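Local coordinates for nuclear fusion protein BIK1 (Saccharomyces cerevisiae, PDB 6FC6) that is required for nuclear fusion, chromosome disjunction and nuclear segregation during mitosis, and binds microtubules and, through its CAP-Gly domain, the ETF peptide of Bim1, at residues 43-49 with 63-69; 6-12 with 23-27. One frame throughout, in Å; residues are numbered along the deposited sequence.

Interaction 1: 43-49 with 63-69; sequences LANIGKN and YPQSGLF
A classic beta bulge joins the loop 43-49 to the start of strand 67-71: K48 and N49 stand together across from the single residue G67, and both of their backbone N-H groups bond to its carbonyl. K48 N lies 2.8 Å from G67 O, nearly along the C=O axis, and N49 N sits 3.0 Å from the same oxygen, tilted out of the carbonyl plane. The return bond runs from G67 N to N49 O at 2.7 Å. Residues 47-51 spell the GKNDG signature of CAP-Gly domains, and its lysine and asparagine both reach the bound Bim1 peptide: K48 NZ and N49 ND2 bond to the peptide backbone. CG of N49 stands between its backbone N and carbonyl carbon (chi1 65°), which carries the amide in beside F69; ND2 is 3.4 Å from CD2 of that ring, while OD1 accepts from G51 N. The extended K48 chain passes L68, CG to CD1 at 3.7 Å. Earlier in the loop, OD1 of N45 accepts Q65 N at 2.9 Å inside the Y63-S66 type I turn. A44 O presses against S66 CB at 3.0 Å, and L43 O meets CE2 at the edge of the Y63 ring, 3.5 Å away.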
loop_
_atom_site.group_PDB
_atom_site.type_symbol
_atom_site.label_atom_id
_atom_site.label_comp_id
_atom_site.label_asym_id
_atom_site.label_seq_id
_atom_site.Cartn_x
_atom_site.Cartn_y
_atom_site.Cartn_z
ATOM N N LEU A 43 1.537 -9.747 -3.886
ATOM C CA LEU A 43 1.513 -11.210 -3.895
ATOM C C LEU A 43 2.372 -11.865 -4.974
ATOM O O LEU A 43 2.111 -12.988 -5.388
ATOM C CB LEU A 43 0.062 -11.689 -4.048
ATOM C CG LEU A 43 -0.941 -11.044 -3.078
ATOM C CD1 LEU A 43 -2.357 -11.517 -3.367
ATOM C CD2 LEU A 43 -0.559 -11.389 -1.660
ATOM N N ALA A 44 3.404 -11.137 -5.373
ATOM C CA ALA A 44 4.443 -11.519 -6.245
ATOM C C ALA A 44 5.552 -10.486 -6.102
ATOM O O ALA A 44 5.325 -9.346 -5.644
ATOM C CB ALA A 44 3.946 -11.560 -7.694
ATOM N N ASN A 45 6.759 -10.861 -6.535
ATOM C CA ASN A 45 7.888 -9.975 -6.408
ATOM C C ASN A 45 7.984 -8.869 -7.438
ATOM O O ASN A 45 9.052 -8.669 -8.013
ATOM C CB ASN A 45 9.168 -10.771 -6.365
ATOM C CG ASN A 45 9.291 -11.593 -5.121
ATOM O OD1 ASN A 45 9.111 -11.080 -3.986
ATOM N ND2 ASN A 45 9.665 -12.830 -5.285
ATOM N N ILE A 46 6.869 -8.187 -7.677
ATOM C CA ILE A 46 6.803 -7.045 -8.585
ATOM C C ILE A 46 6.681 -5.723 -7.822
ATOM O O ILE A 46 6.464 -4.656 -8.430
ATOM C CB ILE A 46 5.655 -7.193 -9.583
ATOM C CG1 ILE A 46 4.331 -7.478 -8.861
ATOM C CG2 ILE A 46 5.980 -8.376 -10.527
ATOM C CD1 ILE A 46 3.111 -7.291 -9.716
ATOM N N GLY A 47 6.846 -5.790 -6.514
ATOM C CA GLY A 47 6.956 -4.604 -5.664
ATOM C C GLY A 47 8.387 -4.240 -5.410
ATOM O O GLY A 47 9.234 -4.544 -6.192
ATOM N N LYS A 48 8.668 -3.569 -4.322
ATOM C CA LYS A 48 9.981 -3.063 -3.996
ATOM C C LYS A 48 10.491 -3.428 -2.643
ATOM O O LYS A 48 11.656 -3.150 -2.365
ATOM C CB LYS A 48 9.980 -1.519 -4.108
ATOM C CG LYS A 48 9.869 -1.097 -5.553
ATOM C CD LYS A 48 10.043 0.391 -5.755
ATOM C CE LYS A 48 10.030 0.747 -7.252
ATOM N NZ LYS A 48 10.067 2.244 -7.338
ATOM N N ASN A 49 9.656 -3.986 -1.746
ATOM C CA ASN A 49 10.070 -4.157 -0.365
ATOM C C ASN A 49 9.305 -5.259 0.307
ATOM O O ASN A 49 8.381 -5.826 -0.257
ATOM C CB ASN A 49 9.874 -2.782 0.413
ATOM C CG ASN A 49 8.401 -2.372 0.508
ATOM O OD1 ASN A 49 7.541 -3.146 0.968
ATOM N ND2 ASN A 49 8.091 -1.197 0.003
ATOM N N TYR A 63 5.978 -12.209 0.204
ATOM C CA TYR A 63 7.285 -12.405 -0.391
ATOM C C TYR A 63 8.232 -11.229 -0.198
ATOM O O TYR A 63 7.785 -10.147 0.142
ATOM C CB TYR A 63 7.161 -12.738 -1.909
ATOM C CG TYR A 63 6.182 -13.882 -2.161
ATOM C CD1 TYR A 63 6.513 -15.196 -1.784
ATOM C CD2 TYR A 63 4.935 -13.625 -2.705
ATOM C CE1 TYR A 63 5.652 -16.248 -2.017
ATOM C CE2 TYR A 63 4.009 -14.661 -2.937
ATOM C CZ TYR A 63 4.373 -15.955 -2.567
ATOM O OH TYR A 63 3.504 -16.941 -2.756
ATOM N N PRO A 64 9.537 -11.456 -0.367
ATOM C CA PRO A 64 10.521 -10.413 0.015
ATOM C C PRO A 64 10.428 -9.128 -0.732
ATOM O O PRO A 64 10.807 -8.112 -0.181
ATOM C CB PRO A 64 11.896 -11.068 -0.232
ATOM C CG PRO A 64 11.614 -12.569 -0.134
ATOM C CD PRO A 64 10.225 -12.708 -0.780
ATOM N N GLN A 65 9.906 -9.148 -1.954
ATOM C CA GLN A 65 9.678 -7.939 -2.711
ATOM C C GLN A 65 8.281 -7.733 -3.184
ATOM O O GLN A 65 8.070 -7.078 -4.230
ATOM C CB GLN A 65 10.700 -7.827 -3.895
ATOM C CG GLN A 65 12.115 -7.407 -3.418
ATOM C CD GLN A 65 12.998 -8.585 -3.004
ATOM O OE1 GLN A 65 13.735 -8.553 -1.981
ATOM N NE2 GLN A 65 12.962 -9.632 -3.806
ATOM N N SER A 66 7.283 -8.250 -2.469
ATOM C CA SER A 66 5.922 -8.065 -2.910
ATOM C C SER A 66 5.258 -6.830 -2.341
ATOM O O SER A 66 4.117 -6.530 -2.685
ATOM C CB SER A 66 5.054 -9.302 -2.610
ATOM O OG SER A 66 4.915 -9.529 -1.230
ATOM N N GLY A 67 5.954 -6.128 -1.467
ATOM C CA GLY A 67 5.355 -4.937 -0.873
ATOM C C GLY A 67 5.685 -3.691 -1.658
ATOM O O GLY A 67 6.752 -3.610 -2.290
ATOM N N LEU A 68 4.745 -2.743 -1.668
ATOM C CA LEU A 68 4.970 -1.456 -2.370
ATOM C C LEU A 68 4.217 -0.304 -1.676
ATOM O O LEU A 68 3.072 -0.495 -1.225
ATOM C CB LEU A 68 4.453 -1.585 -3.785
ATOM C CG LEU A 68 4.719 -0.427 -4.740
ATOM C CD1 LEU A 68 6.235 -0.365 -5.051
ATOM C CD2 LEU A 68 3.908 -0.604 -6.008
ATOM N N PHE A 69 4.881 0.835 -1.519
ATOM C CA PHE A 69 4.261 2.049 -1.015
ATOM C C PHE A 69 3.832 2.857 -2.218
ATOM O O PHE A 69 4.678 3.166 -3.034
ATOM C CB PHE A 69 5.178 2.895 -0.149
ATOM C CG PHE A 69 5.491 2.262 1.155
ATOM C CD1 PHE A 69 4.533 2.248 2.183
ATOM C CD2 PHE A 69 6.721 1.646 1.386
ATOM C CE1 PHE A 69 4.785 1.640 3.396
ATOM C CE2 PHE A 69 6.966 1.016 2.601
ATOM C CZ PHE A 69 5.994 1.025 3.624
#

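Interaction 2: 6-12 with 23-27; sequences YQRKIGC and QLKYV
Residues 6-12 leave helix 4-7 through two overlapping turns, type I from Q7 to I10 and type II from K9 to C12, and settle along strand 20-28 of the SH3-like CAP-Gly fold. L24 has both backbone polar groups satisfied here: its N-H goes to C12 O at 2.8 Å, and its carbonyl accepts G11 N, also at 2.8 Å. G11 O, one residue before C12, is taken up by the side chain of Q23. That chain is fully extended, with CG anti to the backbone N (chi1 -168°), and it brings NE2 to 3.0 Å from G11 O; the oxygen lies in the plane of the Q23 amide and the bond is nearly straight at 171°. Y6 O accepts K9 N as the helix runs out, and I10 N to Q7 O and C12 N to K9 O close the turns; K9 NZ reaches the carbonyls of I79 and A82. I10 crosses L24 at about a right angle, CG1 to CG at 4.1 Å, and CB of Y6 rests on V27 CG1 at 4.0 Å as its ring leads away onto helix 72-81. At the far end, Q7 NE2 donates to V27 O at 3.1 Å, tilted 35° out of that carbonyl's plane.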
loop_
_atom_site.group_PDB
_atom_site.type_symbol
_atom_site.label_atom_id
_atom_site.label_comp_id
_atom_site.label_asym_id
_atom_site.label_seq_id
_atom_site.Cartn_x
_atom_site.Cartn_y
_atom_site.Cartn_z
ATOM N N TYR A 6 -10.159 5.091 4.277
ATOM C CA TYR A 6 -9.200 4.174 3.663
ATOM C C TYR A 6 -8.696 3.102 4.632
ATOM O O TYR A 6 -8.507 1.915 4.258
ATOM C CB TYR A 6 -8.027 4.973 3.115
ATOM C CG TYR A 6 -8.442 6.071 2.240
ATOM C CD1 TYR A 6 -9.106 5.785 1.045
ATOM C CD2 TYR A 6 -8.322 7.385 2.624
ATOM C CE1 TYR A 6 -9.577 6.785 0.211
ATOM C CE2 TYR A 6 -8.797 8.406 1.793
ATOM C CZ TYR A 6 -9.423 8.095 0.608
ATOM O OH TYR A 6 -9.908 9.105 -0.201
ATOM N N GLN A 7 -8.497 3.496 5.878
ATOM C CA GLN A 7 -8.109 2.533 6.941
ATOM C C GLN A 7 -9.115 1.447 7.196
ATOM O O GLN A 7 -8.747 0.290 7.450
ATOM C CB GLN A 7 -7.715 3.256 8.218
ATOM C CG GLN A 7 -6.309 3.767 8.049
ATOM C CD GLN A 7 -5.915 4.754 9.094
ATOM O OE1 GLN A 7 -6.717 5.112 9.925
ATOM N NE2 GLN A 7 -4.662 5.228 9.036
ATOM N N ARG A 8 -10.379 1.775 7.013
ATOM C CA ARG A 8 -11.432 0.773 7.137
ATOM C C ARG A 8 -11.397 -0.279 6.082
ATOM O O ARG A 8 -12.087 -1.258 6.204
ATOM C CB ARG A 8 -12.842 1.438 7.110
ATOM C CG ARG A 8 -13.142 2.231 8.379
ATOM C CD ARG A 8 -14.634 2.623 8.448
ATOM N NE ARG A 8 -14.954 3.778 7.587
ATOM C CZ ARG A 8 -14.849 5.068 7.962
ATOM N NH1 ARG A 8 -15.184 6.026 7.126
ATOM N NH2 ARG A 8 -14.412 5.425 9.166
ATOM N N LYS A 9 -10.648 -0.065 5.007
ATOM C CA LYS A 9 -10.591 -1.020 3.922
ATOM C C LYS A 9 -9.334 -1.867 3.926
ATOM O O LYS A 9 -9.111 -2.619 2.958
ATOM C CB LYS A 9 -10.686 -0.259 2.589
ATOM C CG LYS A 9 -11.986 0.519 2.393
ATOM C CD LYS A 9 -13.132 -0.421 2.135
ATOM C CE LYS A 9 -14.386 0.359 1.806
ATOM N NZ LYS A 9 -14.372 0.926 0.433
ATOM N N ILE A 10 -8.509 -1.758 4.981
ATOM C CA ILE A 10 -7.334 -2.591 5.101
ATOM C C ILE A 10 -7.713 -4.058 5.062
ATOM O O ILE A 10 -8.580 -4.509 5.795
ATOM C CB ILE A 10 -6.457 -2.181 6.310
ATOM C CG1 ILE A 10 -5.607 -0.980 5.883
ATOM C CG2 ILE A 10 -5.584 -3.340 6.764
ATOM C CD1 ILE A 10 -5.010 -0.222 6.968
ATOM N N GLY A 11 -7.026 -4.818 4.227
ATOM C CA GLY A 11 -7.368 -6.247 4.002
ATOM C C GLY A 11 -8.132 -6.477 2.698
ATOM O O GLY A 11 -8.129 -7.567 2.186
ATOM N N CYS A 12 -8.702 -5.436 2.117
ATOM C CA CYS A 12 -9.279 -5.530 0.790
ATOM C C CYS A 12 -8.283 -5.593 -0.340
ATOM O O CYS A 12 -7.138 -5.268 -0.177
ATOM C CB CYS A 12 -10.248 -4.365 0.492
ATOM S SG CYS A 12 -9.435 -2.805 -0.067
ATOM N N GLN A 23 -3.296 -6.417 -2.215
ATOM C CA GLN A 23 -4.025 -6.327 -0.970
ATOM C C GLN A 23 -3.561 -5.065 -0.192
ATOM O O GLN A 23 -2.380 -4.874 0.050
ATOM C CB GLN A 23 -3.822 -7.570 -0.128
ATOM C CG GLN A 23 -4.800 -7.634 1.036
ATOM C CD GLN A 23 -4.605 -8.828 1.923
ATOM O OE1 GLN A 23 -3.549 -9.367 1.975
ATOM N NE2 GLN A 23 -5.653 -9.244 2.603
ATOM N N LEU A 24 -4.512 -4.238 0.213
ATOM C CA LEU A 24 -4.205 -3.039 0.987
ATOM C C LEU A 24 -3.819 -3.458 2.431
ATOM O O LEU A 24 -4.591 -4.087 3.131
ATOM C CB LEU A 24 -5.389 -2.111 0.988
ATOM C CG LEU A 24 -5.169 -0.823 1.837
ATOM C CD1 LEU A 24 -4.134 0.040 1.139
ATOM C CD2 LEU A 24 -6.484 -0.037 2.011
ATOM N N LYS A 25 -2.632 -3.091 2.850
ATOM C CA LYS A 25 -2.162 -3.466 4.185
ATOM C C LYS A 25 -1.844 -2.314 5.158
ATOM O O LYS A 25 -1.636 -2.566 6.340
ATOM C CB LYS A 25 -0.986 -4.430 4.070
ATOM C CG LYS A 25 -1.409 -5.603 3.201
ATOM C CD LYS A 25 -0.672 -6.861 3.457
ATOM C CE LYS A 25 -1.429 -7.707 4.419
ATOM N NZ LYS A 25 -0.542 -8.814 4.768
ATOM N N TYR A 26 -1.710 -1.107 4.639
ATOM C CA TYR A 26 -1.303 0.025 5.461
ATOM C C TYR A 26 -1.770 1.273 4.798
ATOM O O TYR A 26 -1.720 1.360 3.534
ATOM C CB TYR A 26 0.234 0.094 5.585
ATOM C CG TYR A 26 0.717 1.324 6.291
ATOM C CD1 TYR A 26 0.611 1.465 7.701
ATOM C CD2 TYR A 26 1.261 2.336 5.600
ATOM C CE1 TYR A 26 1.047 2.609 8.314
ATOM C CE2 TYR A 26 1.707 3.486 6.242
ATOM C CZ TYR A 26 1.591 3.597 7.599
ATOM O OH TYR A 26 2.085 4.782 8.186
ATOM N N VAL A 27 -2.221 2.248 5.603
ATOM C CA VAL A 27 -2.485 3.550 5.075
ATOM C C VAL A 27 -1.910 4.586 6.028
ATOM O O VAL A 27 -2.244 4.601 7.178
ATOM C CB VAL A 27 -4.027 3.760 4.888
ATOM C CG1 VAL A 27 -4.252 5.201 4.454
ATOM C CG2 VAL A 27 -4.570 2.827 3.822
#

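Overall arrangement
Both contacts rest on the same antiparallel sheet, but on opposite sides of the domain centre: interaction 2 lies on strand 20-28, interaction 1 at the start of an edge strand, 67-71, with centres about 16 Å apart. Between them, Y26 CD2 and F69 CE1 approach to 4.2 Å. Neither is a pure core contact. Interaction 1 is a partly buried loop-to-strand junction, dominated by backbone bonds, whose side chains reach the Bim1 peptide. Interaction 2 counts as a surface contact although its centre lies nearer the middle of the chain (about 7 Å against about 10 Å, centre to centre); buried L24 and V27 give it an apolar middle, and glutamine amides supply two of its four hydrogen bonds. It ties the N-terminal segment to the sheet beside helix 72-81.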